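Local coordinates for uncharacterized protein (PDB 3LMM) that is of uncharacterised function but probably acts as a transcriptional regulator, combining a Schlafen AlbA-like domain, a region related to the RecG helicase C-terminus and helix-turn-helix-related C-terminal regions, at residues 318-323 / 334-339. Residues are numbered along the deposited sequence; the frame is centred on the assembly and turned at random.
Sequences EPIDVR and RSPGGF
Asp321 and Arg334 face each other as a hydrogen-bonded antiparallel pair, and both backbone bonds between the segments belong to them. Asp321 N donates to Arg334 O at 2.8 Å (N-H...O 137°), and Arg334 N returns a straighter bond to Asp321 O at 2.7 Å (152°). The N-to-C directions of the short strands 320-323 and 334-336 differ by 176°, almost exactly antiparallel. On the same face the two side chains lie side by side, and Asp321 OD1 reaches Arg334 CD at 3.6 Å. The Asp321 carboxylate is taken instead by Arg323 of its own strand in a salt bridge: Arg323 NE lies 3.1 Å from OD2, while its bond to OD1 is shorter, 3.0 Å, but weak because strongly bent. This donor approaches OD2 from above the carboxylate plane. Asp321 OD1 stays 4.4 Å from Arg334 NE and off the guanidinium plane, so no N-H is aimed at it and only electrostatic attraction remains. Arg334 NE sits 3.8 Å from Arg323 NH1, over a face of the Arg323 guanidinium; the nearby carboxylate probably eases these like charges, and Glu402 adds a long, weak ion pair to Arg334. Beside the pair, Ile320 CG2, anti to its backbone N, contacts Arg334 O at 3.4 Å and touches Ser335 OG, while Pro336 CG packs on Glu318 O. The Ile320 backbone bonds to Ala239 and Glu241. These pairings mark the open end of a beta hairpin, the middle two strands of a six-stranded mixed sheet, largely in the RecG C-terminus-related sequence range.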
ATOM      1  N   GLU A 318       4.013   8.485  25.450  1.00 30.64           N
ATOM      2  CA  GLU A 318       4.127   7.042  25.582  1.00 32.77           C
ATOM      3  C   GLU A 318       4.661   6.342  24.318  1.00 31.61           C
ATOM      4  O   GLU A 318       4.188   6.575  23.211  1.00 36.51           O
ATOM      5  CB  GLU A 318       2.772   6.459  26.047  1.00 34.41           C
ATOM      6  CG  GLU A 318       1.483   6.949  25.330  1.00 46.84           C
ATOM      7  CD  GLU A 318       0.853   8.229  25.906  1.00 44.83           C
ATOM      8  OE1 GLU A 318       1.259   9.341  25.497  1.00 40.64           O
ATOM      9  OE2 GLU A 318      -0.053   8.109  26.766  1.00 39.50           O
ATOM     10  N   PRO A 319       5.677   5.480  24.481  1.00 30.59           N
ATOM     11  CA  PRO A 319       6.288   4.751  23.366  1.00 29.24           C
ATOM     12  C   PRO A 319       5.420   3.630  22.833  1.00 25.77           C
ATOM     13  O   PRO A 319       4.466   3.201  23.479  1.00 30.46           O
ATOM     14  CB  PRO A 319       7.577   4.197  23.970  1.00 24.29           C
ATOM     15  CG  PRO A 319       7.802   5.045  25.198  1.00 37.04           C
ATOM     16  CD  PRO A 319       6.416   5.225  25.723  1.00 22.66           C
ATOM     17  N   ILE A 320       5.756   3.167  21.638  1.00 26.59           N
ATOM     18  CA  ILE A 320       5.045   2.058  21.042  1.00 15.65           C
ATOM     19  C   ILE A 320       5.391   0.937  22.007  1.00 23.69           C
ATOM     20  O   ILE A 320       6.572   0.656  22.243  1.00 23.62           O
ATOM     21  CB  ILE A 320       5.609   1.707  19.644  1.00 15.33           C
ATOM     22  CG1 ILE A 320       5.426   2.896  18.691  1.00 17.64           C
ATOM     23  CG2 ILE A 320       4.927   0.466  19.105  1.00  6.96           C
ATOM     24  CD1 ILE A 320       6.136   2.745  17.345  1.00  1.78           C
ATOM     25  N   ASP A 321       4.368   0.323  22.584  1.00 23.90           N
ATOM     26  CA  ASP A 321       4.562  -0.768  23.527  1.00 23.36           C
ATOM     27  C   ASP A 321       4.490  -2.065  22.750  1.00 24.15           C
ATOM     28  O   ASP A 321       3.430  -2.416  22.230  1.00 24.55           O
ATOM     29  CB  ASP A 321       3.452  -0.744  24.594  1.00 36.49           C
ATOM     30  CG  ASP A 321       3.577  -1.869  25.610  1.00 40.92           C
ATOM     31  OD1 ASP A 321       2.674  -2.010  26.475  1.00 47.94           O
ATOM     32  OD2 ASP A 321       4.580  -2.613  25.550  1.00 53.52           O
ATOM     33  N   VAL A 322       5.620  -2.755  22.637  1.00 16.83           N
ATOM     34  CA  VAL A 322       5.639  -4.042  21.951  1.00 20.36           C
ATOM     35  C   VAL A 322       6.050  -5.097  22.958  1.00 18.91           C
ATOM     36  O   VAL A 322       7.096  -4.978  23.590  1.00 20.10           O
ATOM     37  CB  VAL A 322       6.604  -4.072  20.694  1.00 19.89           C
ATOM     38  CG1 VAL A 322       7.905  -3.374  20.990  1.00 12.77           C
ATOM     39  CG2 VAL A 322       6.868  -5.516  20.276  1.00  1.16           C
ATOM     40  N   ARG A 323       5.193  -6.097  23.143  1.00 21.87           N
ATOM     41  CA  ARG A 323       5.498  -7.179  24.064  1.00 25.34           C
ATOM     42  C   ARG A 323       5.472  -8.500  23.321  1.00 22.83           C
ATOM     43  O   ARG A 323       4.748  -8.660  22.340  1.00 26.13           O
ATOM     44  CB  ARG A 323       4.533  -7.218  25.265  1.00 25.12           C
ATOM     45  CG  ARG A 323       3.058  -7.125  24.952  1.00 35.59           C
ATOM     46  CD  ARG A 323       2.608  -5.675  24.865  1.00 51.93           C
ATOM     47  NE  ARG A 323       2.647  -4.964  26.147  1.00 54.47           N
ATOM     48  CZ  ARG A 323       1.851  -5.225  27.180  1.00 55.81           C
ATOM     49  NH1 ARG A 323       0.943  -6.196  27.098  1.00 53.14           N
ATOM     50  NH2 ARG A 323       1.955  -4.500  28.286  1.00 43.71           N
ATOM     51  N   ARG A 334       1.263  -2.454  20.595  1.00 24.87           N
ATOM     52  CA  ARG A 334       0.352  -1.383  20.971  1.00 26.92           C
ATOM     53  C   ARG A 334       0.949  -0.053  20.536  1.00 32.78           C
ATOM     54  O   ARG A 334       2.070   0.273  20.918  1.00 36.81           O
ATOM     55  CB  ARG A 334       0.159  -1.361  22.485  1.00 26.90           C
ATOM     56  CG  ARG A 334      -0.661  -2.500  23.051  1.00 40.67           C
ATOM     57  CD  ARG A 334      -0.282  -2.766  24.505  1.00 56.14           C
ATOM     58  NE  ARG A 334      -1.220  -3.664  25.170  1.00 64.89           N
ATOM     59  CZ  ARG A 334      -2.422  -3.293  25.602  1.00 78.82           C
ATOM     60  NH1 ARG A 334      -2.828  -2.037  25.445  1.00 79.36           N
ATOM     61  NH2 ARG A 334      -3.225  -4.179  26.181  1.00 85.73           N
ATOM     62  N   SER A 335       0.206   0.716  19.746  1.00 34.38           N
ATOM     63  CA  SER A 335       0.690   2.018  19.289  1.00 34.28           C
ATOM     64  C   SER A 335      -0.204   3.182  19.706  1.00 35.95           C
ATOM     65  O   SER A 335      -1.422   3.147  19.522  1.00 30.44           O
ATOM     66  CB  SER A 335       0.839   2.020  17.775  1.00 35.78           C
ATOM     67  OG  SER A 335       1.878   1.157  17.377  1.00 46.91           O
ATOM     68  N   PRO A 336       0.403   4.244  20.254  1.00 37.55           N
ATOM     69  CA  PRO A 336      -0.379   5.403  20.683  1.00 37.80           C
ATOM     70  C   PRO A 336      -1.172   6.027  19.537  1.00 42.24           C
ATOM     71  O   PRO A 336      -0.639   6.289  18.453  1.00 49.70           O
ATOM     72  CB  PRO A 336       0.685   6.341  21.235  1.00 32.17           C
ATOM     73  CG  PRO A 336       1.879   6.017  20.396  1.00 34.61           C
ATOM     74  CD  PRO A 336       1.845   4.512  20.384  1.00 36.84           C
ATOM     75  N   GLY A 337      -2.455   6.265  19.787  1.00 44.49           N
ATOM     76  CA  GLY A 337      -3.317   6.861  18.781  1.00 39.55           C
ATOM     77  C   GLY A 337      -4.401   5.895  18.353  1.00 36.14           C
ATOM     78  O   GLY A 337      -4.375   4.726  18.732  1.00 35.51           O
ATOM     79  N   GLY A 338      -5.354   6.381  17.565  1.00 31.07           N
ATOM     80  CA  GLY A 338      -6.430   5.529  17.100  1.00 34.13           C
ATOM     81  C   GLY A 338      -6.803   5.785  15.654  1.00 37.90           C
ATOM     82  O   GLY A 338      -6.378   6.780  15.067  1.00 46.86           O
ATOM     83  N   PHE A 339      -7.598   4.884  15.081  1.00 42.12           N
ATOM     84  CA  PHE A 339      -8.052   4.999  13.694  1.00 50.77           C
ATOM     85  C   PHE A 339      -8.695   6.352  13.427  1.00 62.30           C
ATOM     86  O   PHE A 339      -9.653   6.731  14.112  1.00 60.65           O
ATOM     87  CB  PHE A 339      -9.093   3.923  13.390  1.00 46.95           C
ATOM     88  CG  PHE A 339      -8.591   2.531  13.549  1.00 34.63           C
ATOM     89  CD1 PHE A 339      -9.476   1.490  13.796  1.00 35.08           C
ATOM     90  CD2 PHE A 339      -7.241   2.252  13.441  1.00 33.66           C
ATOM     91  CE1 PHE A 339      -9.019   0.189  13.939  1.00 35.59           C
ATOM     92  CE2 PHE A 339      -6.775   0.959  13.580  1.00 40.29           C
ATOM     93  CZ  PHE A 339      -7.666  -0.078  13.830  1.00 38.78           C
TER